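Long-range contacts in glucuronoarabinoxylan endo-1,4-beta-xylanase (Clostridium papyrosolvens, PDB 4FMV), which cleaves internal beta-1,4 linkages of the xylan backbone as an endoxylanase of glycoside hydrolase family 30, subfamily 8: residues S3-N8 against V301-T306; L48-G53 against S64-E69; A322-I327 against Q336-Q341. One frame throughout, in Å; residues are numbered along the deposited sequence.

Contact 1. Residues S3-N8 against V301-T306; sequences SDVTVN and VDATAT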
ATOM      1  N   SER A   3      25.460   6.018  17.281  1.00 37.49           N
ATOM      2  CA  SER A   3      25.503   4.572  17.480  1.00 36.18           C
ATOM      3  C   SER A   3      25.387   3.808  16.154  1.00 31.80           C
ATOM      4  O   SER A   3      24.727   4.262  15.220  1.00 29.49           O
ATOM      5  CB  SER A   3      24.393   4.135  18.432  1.00 37.90           C
ATOM      6  OG  SER A   3      23.232   3.769  17.711  1.00 38.73           O
ATOM      7  N   ASP A   4      26.036   2.649  16.078  1.00 29.21           N
ATOM      8  CA  ASP A   4      26.055   1.855  14.857  1.00 27.99           C
ATOM      9  C   ASP A   4      24.692   1.247  14.620  1.00 27.41           C
ATOM     10  O   ASP A   4      23.937   1.004  15.560  1.00 28.12           O
ATOM     11  CB  ASP A   4      27.062   0.702  14.952  1.00 31.22           C
ATOM     12  CG  ASP A   4      28.505   1.166  14.982  1.00 33.81           C
ATOM     13  OD1 ASP A   4      28.764   2.379  14.839  1.00 33.99           O
ATOM     14  OD2 ASP A   4      29.390   0.294  15.145  1.00 36.28           O
ATOM     15  N   VAL A   5      24.384   0.981  13.359  1.00 25.19           N
ATOM     16  CA  VAL A   5      23.225   0.177  13.018  1.00 22.22           C
ATOM     17  C   VAL A   5      23.690  -1.260  12.828  1.00 24.25           C
ATOM     18  O   VAL A   5      24.660  -1.520  12.105  1.00 26.41           O
ATOM     19  CB  VAL A   5      22.564   0.662  11.717  1.00 21.80           C
ATOM     20  CG1 VAL A   5      21.594  -0.394  11.179  1.00 20.46           C
ATOM     21  CG2 VAL A   5      21.834   1.958  11.956  1.00 20.09           C
ATOM     22  N   THR A   6      23.015  -2.189  13.494  1.00 23.91           N
ATOM     23  CA  THR A   6      23.246  -3.615  13.285  1.00 24.45           C
ATOM     24  C   THR A   6      22.143  -4.168  12.391  1.00 22.77           C
ATOM     25  O   THR A   6      20.967  -4.108  12.742  1.00 23.83           O
ATOM     26  CB  THR A   6      23.240  -4.377  14.618  1.00 26.89           C
ATOM     27  OG1 THR A   6      24.203  -3.794  15.506  1.00 28.43           O
ATOM     28  CG2 THR A   6      23.583  -5.843  14.405  1.00 28.88           C
ATOM     29  N   VAL A   7      22.508  -4.676  11.222  1.00 21.35           N
ATOM     30  CA  VAL A   7      21.526  -5.311  10.343  1.00 20.67           C
ATOM     31  C   VAL A   7      21.680  -6.820  10.477  1.00 20.49           C
ATOM     32  O   VAL A   7      22.725  -7.379  10.123  1.00 18.39           O
ATOM     33  CB  VAL A   7      21.688  -4.864   8.872  1.00 19.33           C
ATOM     34  CG1 VAL A   7      20.639  -5.531   7.983  1.00 16.72           C
ATOM     35  CG2 VAL A   7      21.559  -3.361   8.768  1.00 18.73           C
ATOM     36  N   ASN A   8      20.671  -7.487  11.034  1.00 20.23           N
ATOM     37  CA  ASN A   8      20.819  -8.925  11.230  1.00 20.73           C
ATOM     38  C   ASN A   8      20.061  -9.613  10.131  1.00 19.37           C
ATOM     39  O   ASN A   8      18.843  -9.731  10.172  1.00 20.94           O
ATOM     40  CB  ASN A   8      20.260  -9.345  12.594  1.00 22.73           C
ATOM     41  CG  ASN A   8      20.356 -10.853  12.831  1.00 26.07           C
ATOM     42  OD1 ASN A   8      21.026 -11.569  12.087  1.00 27.38           O
ATOM     43  ND2 ASN A   8      19.682 -11.336  13.870  1.00 25.57           N
ATOM     44  N   VAL A 301      14.102  -7.479   7.702  1.00 14.98           N
ATOM     45  CA  VAL A 301      14.940  -8.109   8.714  1.00 16.81           C
ATOM     46  C   VAL A 301      15.245  -7.096   9.810  1.00 17.44           C
ATOM     47  O   VAL A 301      15.055  -5.890   9.616  1.00 14.19           O
ATOM     48  CB  VAL A 301      16.258  -8.633   8.116  1.00 16.10           C
ATOM     49  CG1 VAL A 301      15.968  -9.666   7.028  1.00 16.45           C
ATOM     50  CG2 VAL A 301      17.080  -7.480   7.550  1.00 19.39           C
ATOM     51  N   ASP A 302      15.703  -7.589  10.961  1.00 18.96           N
ATOM     52  CA  ASP A 302      16.025  -6.731  12.098  1.00 20.97           C
ATOM     53  C   ASP A 302      17.158  -5.780  11.804  1.00 18.64           C
ATOM     54  O   ASP A 302      18.215  -6.199  11.356  1.00 20.97           O
ATOM     55  CB  ASP A 302      16.429  -7.571  13.311  1.00 25.83           C
ATOM     56  CG  ASP A 302      15.259  -7.942  14.164  1.00 32.42           C
ATOM     57  OD1 ASP A 302      14.370  -7.076  14.331  1.00 31.99           O
ATOM     58  OD2 ASP A 302      15.223  -9.094  14.660  1.00 38.34           O
ATOM     59  N   ALA A 303      16.935  -4.504  12.082  1.00 17.37           N
ATOM     60  CA  ALA A 303      17.977  -3.492  11.970  1.00 19.04           C
ATOM     61  C   ALA A 303      17.754  -2.433  13.040  1.00 19.23           C
ATOM     62  O   ALA A 303      16.601  -2.097  13.364  1.00 16.95           O
ATOM     63  CB  ALA A 303      17.969  -2.860  10.580  1.00 16.29           C
ATOM     64  N   THR A 304      18.841  -1.903  13.595  1.00 19.67           N
ATOM     65  CA  THR A 304      18.686  -0.868  14.606  1.00 20.60           C
ATOM     66  C   THR A 304      17.874   0.258  13.962  1.00 21.02           C
ATOM     67  O   THR A 304      18.334   0.887  13.010  1.00 24.63           O
ATOM     68  CB  THR A 304      20.071  -0.352  14.983  1.00 20.12           C
ATOM     69  OG1 THR A 304      20.909  -1.472  15.281  1.00 23.76           O
ATOM     70  CG2 THR A 304      20.027   0.598  16.183  1.00 15.97           C
ATOM     71  N   ALA A 305      16.707   0.562  14.534  1.00 16.44           N
ATOM     72  CA  ALA A 305      15.717   1.404  13.843  1.00 17.42           C
ATOM     73  C   ALA A 305      15.900   2.920  13.951  1.00 18.45           C
ATOM     74  O   ALA A 305      15.530   3.685  13.033  1.00 16.44           O
ATOM     75  CB  ALA A 305      14.292   0.990  14.225  1.00 16.78           C
ATOM     76  N   THR A 306      16.445   3.353  15.084  1.00 16.80           N
ATOM     77  CA  THR A 306      16.659   4.778  15.351  1.00 18.35           C
ATOM     78  C   THR A 306      18.039   4.952  15.965  1.00 20.08           C
ATOM     79  O   THR A 306      18.154   5.145  17.182  1.00 21.56           O
ATOM     80  CB  THR A 306      15.619   5.314  16.357  1.00 19.78           C
ATOM     81  OG1 THR A 306      15.742   4.584  17.592  1.00 23.20           O
ATOM     82  CG2 THR A 306      14.235   5.122  15.841  1.00 16.37           C
TER
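Thr304 and Thr6 join the N-terminal strand 5-8 to strand 299-303 in the beta domain that, with the (beta/alpha)8 barrel, makes up this catalytic part of a longer family 30 hydrolase. The two strands run antiparallel, with axes 4.8 Å apart, and Val7 faces Ala303 as a non-hydrogen-bonded pair. Thr304, just beyond the strand, offers its hydroxyl oxygen where a strand residue would offer its carbonyl. Its CB rests 3.8 Å from the CA of Val5. From there OG1, turned anti to the carbonyl carbon (chi1 -50°), accepts an almost straight bond from Thr6 N at 2.9 Å, while the methyl CG2 approaches the carbonyl oxygen of Asp4. The backbone N of Thr304 returns a longer, more bent bond to Thr6 O, and this same oxygen also receives a CA-H...O contact from Ala303 CA at 3.1 Å.

On the face of Val5, Val7 and Ala303 the packing is apolar. Val7 divides its branches, CG2 lying 4.1 Å from Ala303 CB and CG1 meeting Val301 CG2. Strand 311-318 continues the packing there through Ala315. The carboxylate of Asp302 turns to Ser11 and the amide of Asn8 to Asn342, so neither polar end serves this pairing. Their backbones do: Asn8 N donates to Asp302 O at 2.8 Å.

Contact 2. Residues L48-G53 against S64-E69; sequences LRIEEG and SKWSPE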
ATOM      1  N   LEU A  48      -7.100  -0.358  -8.225  1.00  8.23           N
ATOM      2  CA  LEU A  48      -8.195   0.106  -9.077  1.00  9.34           C
ATOM      3  C   LEU A  48      -9.387   0.558  -8.229  1.00 10.78           C
ATOM      4  O   LEU A  48      -9.579   0.089  -7.101  1.00  7.04           O
ATOM      5  CB  LEU A  48      -8.684  -1.017  -9.994  1.00 11.50           C
ATOM      6  CG  LEU A  48      -7.657  -1.887 -10.714  1.00  8.88           C
ATOM      7  CD1 LEU A  48      -8.377  -3.030 -11.418  1.00  8.39           C
ATOM      8  CD2 LEU A  48      -6.855  -1.040 -11.698  1.00  8.49           C
ATOM      9  N   ARG A  49     -10.125   1.544  -8.723  1.00  9.49           N
ATOM     10  CA  ARG A  49     -11.425   1.846  -8.142  1.00 10.47           C
ATOM     11  C   ARG A  49     -12.498   1.183  -9.004  1.00 12.31           C
ATOM     12  O   ARG A  49     -12.488   1.329 -10.230  1.00 11.45           O
ATOM     13  CB  ARG A  49     -11.666   3.348  -8.085  1.00  8.17           C
ATOM     14  CG  ARG A  49     -13.124   3.710  -7.772  1.00 11.39           C
ATOM     15  CD  ARG A  49     -13.349   5.209  -7.720  1.00  9.77           C
ATOM     16  NE  ARG A  49     -14.751   5.519  -7.993  1.00 14.42           N
ATOM     17  CZ  ARG A  49     -15.269   5.552  -9.223  1.00 18.83           C
ATOM     18  NH1 ARG A  49     -14.500   5.301 -10.287  1.00 16.64           N
ATOM     19  NH2 ARG A  49     -16.558   5.834  -9.401  1.00 18.57           N
ATOM     20  N   ILE A  50     -13.423   0.472  -8.360  1.00 11.43           N
ATOM     21  CA  ILE A  50     -14.524  -0.194  -9.059  1.00 11.02           C
ATOM     22  C   ILE A  50     -15.616   0.827  -9.387  1.00 12.83           C
ATOM     23  O   ILE A  50     -16.273   1.377  -8.481  1.00 10.24           O
ATOM     24  CB  ILE A  50     -15.136  -1.295  -8.163  1.00  8.15           C
ATOM     25  CG1 ILE A  50     -14.071  -2.322  -7.751  1.00 10.77           C
ATOM     26  CG2 ILE A  50     -16.307  -2.006  -8.850  1.00 11.84           C
ATOM     27  CD1 ILE A  50     -14.592  -3.419  -6.795  1.00 10.73           C
ATOM     28  N   GLU A  51     -15.901   1.008 -10.675  1.00 11.66           N
ATOM     29  CA  GLU A  51     -16.737   2.142 -11.075  1.00 11.27           C
ATOM     30  C   GLU A  51     -18.229   1.780 -11.047  1.00  8.44           C
ATOM     31  O   GLU A  51     -18.713   1.054 -11.908  1.00  7.97           O
ATOM     32  CB  GLU A  51     -16.318   2.572 -12.495  1.00  8.98           C
ATOM     33  CG  GLU A  51     -17.230   3.589 -13.146  1.00 11.33           C
ATOM     34  CD  GLU A  51     -17.234   4.918 -12.409  1.00 15.81           C
ATOM     35  OE1 GLU A  51     -16.247   5.680 -12.529  1.00 19.09           O
ATOM     36  OE2 GLU A  51     -18.209   5.191 -11.692  1.00 15.21           O
ATOM     37  N   GLU A  52     -18.963   2.364 -10.095  1.00  8.65           N
ATOM     38  CA  GLU A  52     -20.385   2.037  -9.873  1.00  7.92           C
ATOM     39  C   GLU A  52     -21.269   2.754 -10.882  1.00  9.90           C
ATOM     40  O   GLU A  52     -22.463   2.478 -10.972  1.00 12.45           O
ATOM     41  CB  GLU A  52     -20.845   2.330  -8.429  1.00  7.05           C
ATOM     42  CG  GLU A  52     -20.984   3.843  -8.075  1.00 12.23           C
ATOM     43  CD  GLU A  52     -19.711   4.444  -7.493  1.00 14.73           C
ATOM     44  OE1 GLU A  52     -18.613   3.917  -7.768  1.00 16.76           O
ATOM     45  OE2 GLU A  52     -19.794   5.459  -6.774  1.00 14.23           O
ATOM     46  N   GLY A  53     -20.657   3.641 -11.670  1.00  8.87           N
ATOM     47  CA  GLY A  53     -21.344   4.343 -12.740  1.00  8.72           C
ATOM     48  C   GLY A  53     -21.906   3.380 -13.769  1.00 10.19           C
ATOM     49  O   GLY A  53     -22.753   3.751 -14.583  1.00 12.00           O
ATOM     50  N   SER A  64     -18.167  -1.953 -20.466  1.00 15.76           N
ATOM     51  CA  SER A  64     -17.363  -0.868 -21.043  1.00 18.04           C
ATOM     52  C   SER A  64     -16.906   0.166 -20.006  1.00 14.51           C
ATOM     53  O   SER A  64     -15.814   0.716 -20.120  1.00 17.16           O
ATOM     54  CB  SER A  64     -18.077  -0.195 -22.231  1.00 22.61           C
ATOM     55  OG  SER A  64     -19.286   0.426 -21.825  1.00 26.47           O
ATOM     56  N   LYS A  65     -17.717   0.424 -18.985  1.00 10.85           N
ATOM     57  CA  LYS A  65     -17.363   1.469 -18.023  1.00  9.76           C
ATOM     58  C   LYS A  65     -16.252   1.031 -17.082  1.00 11.85           C
ATOM     59  O   LYS A  65     -15.682   1.847 -16.324  1.00 13.18           O
ATOM     60  CB  LYS A  65     -18.583   1.936 -17.245  1.00 13.24           C
ATOM     61  CG  LYS A  65     -19.485   2.825 -18.091  1.00 19.09           C
ATOM     62  CD  LYS A  65     -20.419   3.618 -17.216  1.00 20.75           C
ATOM     63  CE  LYS A  65     -21.519   4.281 -18.021  1.00 20.68           C
ATOM     64  NZ  LYS A  65     -22.497   4.879 -17.065  1.00 18.65           N
ATOM     65  N   TRP A  66     -15.960  -0.263 -17.138  1.00  9.26           N
ATOM     66  CA  TRP A  66     -14.840  -0.865 -16.410  1.00  9.13           C
ATOM     67  C   TRP A  66     -13.561  -0.996 -17.250  1.00 10.93           C
ATOM     68  O   TRP A  66     -12.513  -1.441 -16.756  1.00  8.87           O
ATOM     69  CB  TRP A  66     -15.276  -2.231 -15.896  1.00  5.27           C
ATOM     70  CG  TRP A  66     -16.299  -2.140 -14.790  1.00  5.79           C
ATOM     71  CD1 TRP A  66     -16.721  -1.011 -14.160  1.00  7.30           C
ATOM     72  CD2 TRP A  66     -17.002  -3.230 -14.174  1.00  9.11           C
ATOM     73  NE1 TRP A  66     -17.649  -1.329 -13.178  1.00  9.54           N
ATOM     74  CE2 TRP A  66     -17.838  -2.688 -13.177  1.00 10.10           C
ATOM     75  CE3 TRP A  66     -17.007  -4.614 -14.374  1.00 10.07           C
ATOM     76  CZ2 TRP A  66     -18.670  -3.478 -12.382  1.00  9.68           C
ATOM     77  CZ3 TRP A  66     -17.832  -5.398 -13.579  1.00 12.45           C
ATOM     78  CH2 TRP A  66     -18.657  -4.822 -12.596  1.00 11.33           C
ATOM     79  N   SER A  67     -13.644  -0.621 -18.526  1.00 12.24           N
ATOM     80  CA  SER A  67     -12.509  -0.740 -19.432  1.00 11.41           C
ATOM     81  C   SER A  67     -11.292   0.154 -19.113  1.00 10.01           C
ATOM     82  O   SER A  67     -10.164  -0.247 -19.385  1.00  8.69           O
ATOM     83  CB  SER A  67     -12.927  -0.592 -20.907  1.00 14.09           C
ATOM     84  OG  SER A  67     -13.511   0.668 -21.136  1.00 14.06           O
ATOM     85  N   PRO A  68     -11.519   1.392 -18.637  1.00  8.60           N
ATOM     86  CA  PRO A  68     -10.353   2.211 -18.293  1.00  9.91           C
ATOM     87  C   PRO A  68      -9.476   1.550 -17.217  1.00  9.36           C
ATOM     88  O   PRO A  68      -8.258   1.556 -17.328  1.00 11.10           O
ATOM     89  CB  PRO A  68     -10.977   3.508 -17.760  1.00 10.93           C
ATOM     90  CG  PRO A  68     -12.292   3.610 -18.497  1.00  9.99           C
ATOM     91  CD  PRO A  68     -12.775   2.163 -18.530  1.00  8.99           C
ATOM     92  N   GLU A  69     -10.088   0.975 -16.192  1.00  8.77           N
ATOM     93  CA  GLU A  69      -9.318   0.365 -15.127  1.00  6.95           C
ATOM     94  C   GLU A  69      -8.740  -0.978 -15.573  1.00  8.89           C
ATOM     95  O   GLU A  69      -7.665  -1.362 -15.132  1.00  8.57           O
ATOM     96  CB  GLU A  69     -10.154   0.231 -13.850  1.00 10.19           C
ATOM     97  CG  GLU A  69     -10.439   1.563 -13.124  1.00 11.40           C
ATOM     98  CD  GLU A  69      -9.242   2.082 -12.357  1.00 10.76           C
ATOM     99  OE1 GLU A  69      -9.445   2.740 -11.306  1.00  9.65           O
ATOM    100  OE2 GLU A  69      -8.098   1.848 -12.811  1.00 11.97           O
TER
HETATM  101  O   HOH W   1     -11.452   4.613 -11.422  1.00 14.44           O
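From Leu48, whose CA lies 6.2 Å from that of Glu69, to Glu51, with its CA 6.4 Å from that of Trp66, the exit of strand 45-49 runs past the start of helix 67-78 in the opposite sense. Three side chains of the helical segment reach across to backbone atoms. Glu69 bends at chi2 (-76°), and its OE1 accepts the backbone N-H of Arg49 at 2.9 Å, the donor standing above the carboxylate plane. A water donates to the same OE1 and is weakly held by Arg49 NH1. OE2 lies 3.3 Å from Leu48 CD2 as the Leu48 and Glu69 side chains run by in opposite senses, and takes hydrogen bonds from Ser23 and Asn72, so this buried carboxylate is well supplied with polar partners.

Trp66 brings its indole edge to the backbone: NE1 donates to Glu51 O at 2.9 Å, with the oxygen in the ring plane, and CZ2 is near Ile50 CG2. Lys65, extended beyond CG, sends NZ to Gly53 O at 2.7 Å, from above the carbonyl plane.

Within 48-53 the turn is braced by Arg49, which grips Glu51 end-on, NH1 to OE1 and NH2 to OE2, both nitrogens coming from above the carboxylate plane. Glu51 OE2 also accepts Gly53 N through its anti lone pair, and Glu52 OE1 adds a longer salt bridge to NH2. The side chain of Glu51 is thereby drawn back over its own segment.

The contact belongs to a beta-alpha-beta unit of the barrel: strand 45-49 hydrogen-bonds in parallel to strand 82-86 beyond helix 67-78, while helix 114-130 packs alongside, Tyr124 meeting the Trp66 ring edge-to-face and Tyr120 touching Ile50.

Contact 3. Residues A322-I327 against Q336-Q341; sequences AVIVAI and QKFNFQ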
ATOM      1  N   ALA A 322      20.784  -7.478  -0.260  1.00 19.15           N
ATOM      2  CA  ALA A 322      20.438  -6.789   0.989  1.00 17.11           C
ATOM      3  C   ALA A 322      20.053  -5.360   0.654  1.00 17.29           C
ATOM      4  O   ALA A 322      20.696  -4.738  -0.196  1.00 17.07           O
ATOM      5  CB  ALA A 322      21.613  -6.789   1.936  1.00 19.29           C
ATOM      6  N   VAL A 323      19.010  -4.855   1.313  1.00 14.51           N
ATOM      7  CA  VAL A 323      18.529  -3.493   1.128  1.00 13.58           C
ATOM      8  C   VAL A 323      18.389  -2.781   2.479  1.00 15.47           C
ATOM      9  O   VAL A 323      17.763  -3.319   3.409  1.00 15.57           O
ATOM     10  CB  VAL A 323      17.160  -3.471   0.412  1.00 12.78           C
ATOM     11  CG1 VAL A 323      16.706  -2.046   0.201  1.00 10.10           C
ATOM     12  CG2 VAL A 323      17.237  -4.217  -0.936  1.00 12.26           C
ATOM     13  N   ILE A 324      18.987  -1.588   2.580  1.00 12.54           N
ATOM     14  CA  ILE A 324      18.901  -0.725   3.768  1.00  9.39           C
ATOM     15  C   ILE A 324      18.358   0.627   3.329  1.00 12.83           C
ATOM     16  O   ILE A 324      18.891   1.257   2.407  1.00 14.87           O
ATOM     17  CB  ILE A 324      20.275  -0.494   4.427  1.00 11.18           C
ATOM     18  CG1 ILE A 324      20.877  -1.820   4.891  1.00  9.60           C
ATOM     19  CG2 ILE A 324      20.168   0.495   5.599  1.00 10.61           C
ATOM     20  CD1 ILE A 324      22.387  -1.763   5.110  1.00 14.64           C
ATOM     21  N   VAL A 325      17.278   1.054   3.976  1.00 12.93           N
ATOM     22  CA  VAL A 325      16.679   2.354   3.725  1.00 10.96           C
ATOM     23  C   VAL A 325      16.913   3.205   4.959  1.00 13.38           C
ATOM     24  O   VAL A 325      16.448   2.875   6.072  1.00 12.49           O
ATOM     25  CB  VAL A 325      15.166   2.234   3.430  1.00  7.35           C
ATOM     26  CG1 VAL A 325      14.514   3.622   3.263  1.00  8.64           C
ATOM     27  CG2 VAL A 325      14.934   1.359   2.194  1.00  6.99           C
ATOM     28  N   ALA A 326      17.650   4.292   4.766  1.00 12.14           N
ATOM     29  CA  ALA A 326      18.033   5.171   5.874  1.00 11.87           C
ATOM     30  C   ALA A 326      17.569   6.593   5.610  1.00 10.52           C
ATOM     31  O   ALA A 326      17.936   7.204   4.603  1.00 13.83           O
ATOM     32  CB  ALA A 326      19.536   5.121   6.096  1.00 11.78           C
ATOM     33  N   ILE A 327      16.746   7.107   6.519  1.00  8.99           N
ATOM     34  CA  ILE A 327      16.150   8.427   6.390  1.00  9.52           C
ATOM     35  C   ILE A 327      16.797   9.368   7.395  1.00 14.98           C
ATOM     36  O   ILE A 327      16.901   9.025   8.559  1.00 14.22           O
ATOM     37  CB  ILE A 327      14.635   8.374   6.685  1.00  8.47           C
ATOM     38  CG1 ILE A 327      13.930   7.410   5.722  1.00 10.37           C
ATOM     39  CG2 ILE A 327      14.021   9.787   6.607  1.00  6.75           C
ATOM     40  CD1 ILE A 327      12.609   6.858   6.228  1.00  8.34           C
ATOM     41  N   GLN A 336      26.654   7.656   9.157  1.00 21.81           N
ATOM     42  CA  GLN A 336      26.071   6.498   9.836  1.00 20.21           C
ATOM     43  C   GLN A 336      26.831   5.217   9.494  1.00 21.26           C
ATOM     44  O   GLN A 336      27.057   4.903   8.314  1.00 18.22           O
ATOM     45  CB  GLN A 336      24.589   6.339   9.492  1.00 19.57           C
ATOM     46  CG  GLN A 336      23.922   5.117  10.161  1.00 20.03           C
ATOM     47  CD  GLN A 336      23.875   5.228  11.681  1.00 21.17           C
ATOM     48  OE1 GLN A 336      23.206   6.110  12.229  1.00 22.78           O
ATOM     49  NE2 GLN A 336      24.582   4.337  12.367  1.00 18.80           N
ATOM     50  N   LYS A 337      27.231   4.483  10.530  1.00 22.20           N
ATOM     51  CA  LYS A 337      27.920   3.208  10.347  1.00 21.76           C
ATOM     52  C   LYS A 337      26.912   2.069  10.396  1.00 24.26           C
ATOM     53  O   LYS A 337      26.005   2.050  11.249  1.00 23.77           O
ATOM     54  CB  LYS A 337      28.975   3.009  11.434  1.00 26.22           C
ATOM     55  CG  LYS A 337      29.700   1.681  11.336  1.00 31.89           C
ATOM     56  CD  LYS A 337      30.645   1.500  12.505  1.00 36.75           C
ATOM     57  CE  LYS A 337      31.516   0.257  12.348  1.00 39.70           C
ATOM     58  NZ  LYS A 337      32.605   0.521  11.370  1.00 41.25           N
ATOM     59  N   PHE A 338      27.062   1.133   9.465  1.00 24.23           N
ATOM     60  CA  PHE A 338      26.185  -0.023   9.395  1.00 24.11           C
ATOM     61  C   PHE A 338      27.004  -1.307   9.523  1.00 25.98           C
ATOM     62  O   PHE A 338      28.075  -1.413   8.931  1.00 24.85           O
ATOM     63  CB  PHE A 338      25.444  -0.047   8.062  1.00 24.19           C
ATOM     64  CG  PHE A 338      24.618   1.182   7.786  1.00 21.29           C
ATOM     65  CD1 PHE A 338      23.290   1.233   8.164  1.00 20.34           C
ATOM     66  CD2 PHE A 338      25.156   2.262   7.103  1.00 23.74           C
ATOM     67  CE1 PHE A 338      22.507   2.349   7.885  1.00 19.76           C
ATOM     68  CE2 PHE A 338      24.385   3.388   6.825  1.00 21.60           C
ATOM     69  CZ  PHE A 338      23.059   3.428   7.222  1.00 19.09           C
ATOM     70  N   ASN A 339      26.490  -2.274  10.284  1.00 26.38           N
ATOM     71  CA  ASN A 339      27.144  -3.573  10.468  1.00 28.51           C
ATOM     72  C   ASN A 339      26.213  -4.731  10.112  1.00 27.66           C
ATOM     73  O   ASN A 339      25.137  -4.867  10.697  1.00 26.36           O
ATOM     74  CB  ASN A 339      27.572  -3.777  11.924  1.00 28.90           C
ATOM     75  CG  ASN A 339      28.417  -2.651  12.455  1.00 30.18           C
ATOM     76  OD1 ASN A 339      29.189  -2.023  11.717  1.00 31.84           O
ATOM     77  ND2 ASN A 339      28.296  -2.396  13.754  1.00 28.69           N
ATOM     78  N   PHE A 340      26.642  -5.582   9.184  1.00 27.33           N
ATOM     79  CA  PHE A 340      25.897  -6.791   8.858  1.00 24.51           C
ATOM     80  C   PHE A 340      26.269  -7.914   9.813  1.00 29.97           C
ATOM     81  O   PHE A 340      27.459  -8.132  10.117  1.00 30.05           O
ATOM     82  CB  PHE A 340      26.199  -7.237   7.437  1.00 25.30           C
ATOM     83  CG  PHE A 340      25.761  -6.254   6.377  1.00 25.36           C
ATOM     84  CD1 PHE A 340      24.416  -6.138   6.028  1.00 23.85           C
ATOM     85  CD2 PHE A 340      26.699  -5.477   5.697  1.00 23.41           C
ATOM     86  CE1 PHE A 340      24.012  -5.250   5.041  1.00 20.13           C
ATOM     87  CE2 PHE A 340      26.307  -4.593   4.710  1.00 21.29           C
ATOM     88  CZ  PHE A 340      24.960  -4.476   4.382  1.00 21.16           C
ATOM     89  N   GLN A 341      25.254  -8.623  10.300  1.00 29.01           N
ATOM     90  CA  GLN A 341      25.517  -9.854  11.012  1.00 33.08           C
ATOM     91  C   GLN A 341      24.694 -11.005  10.430  1.00 30.50           C
ATOM     92  O   GLN A 341      23.634 -10.798   9.817  1.00 27.19           O
ATOM     93  CB  GLN A 341      25.378  -9.682  12.537  1.00 36.76           C
ATOM     94  CG  GLN A 341      23.980  -9.668  13.098  1.00 40.29           C
ATOM     95  CD  GLN A 341      23.960  -9.281  14.574  1.00 45.13           C
ATOM     96  OE1 GLN A 341      24.995  -8.942  15.158  1.00 45.79           O
ATOM     97  NE2 GLN A 341      22.779  -9.348  15.188  1.00 46.28           N
TER
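Ile324 stands between two phenylalanine rings, sending one branch to each. The Ile324 and Phe338 side chains run past one another in opposite senses, and CG2 of Ile324, anti to the backbone N, comes within 3.8 Å of Phe338 CE1. The other branch, carried by CG1, ends in CD1, which meets the CE1 and CZ end of Phe340 while the two side chains cross at a slant. Ala326 CB lies at the edge of Phe338, near the ring plane and 4.1 Å from CZ. At the far end Ala322 CB approaches Phe340 CE1 at 4.2 Å.

No hydrogen bond links the two strands. They run nearly antiparallel at 158°, but with axes 10.8 Å apart, the spacing of facing layers in a beta-sandwich, here in the beta domain beside the barrel. Strand 321-328 pairs with 311-318 and 380-387, and strand 334-341 with 5-8 and 371-376, so the buried side chains fill the core between layers. Phe372 stacks on Phe338 and also touches Ile324 and Phe340. Within strand 334-341, Gln336 lays CG over one face of Phe338, offset toward the rim, while its NE2 donates to Lys337 O at 2.9 Å and also bonds Ser3 O.

In the fold
The chain begins in the beta domain: residues 3-8 pair with 301-306, so contact 1 closes a loop that contains the (beta/alpha)8 barrel. Contact 2 is nested within that loop, a short local closure in an early beta-alpha-beta unit, with its centre about 44 Å from that of contact 1 and on the opposite side of the chain's centre. Contact 3 follows in series, closing a short loop with eight residues between its segments, and faces two successive strands of the beta domain across its core. Contacts 1 and 3 meet through strand 5-8, which pairs antiparallel with 299-303 and in parallel with 334-341: Val7 N and Asn339 O lie 2.7 Å apart, a probable hydrogen bond.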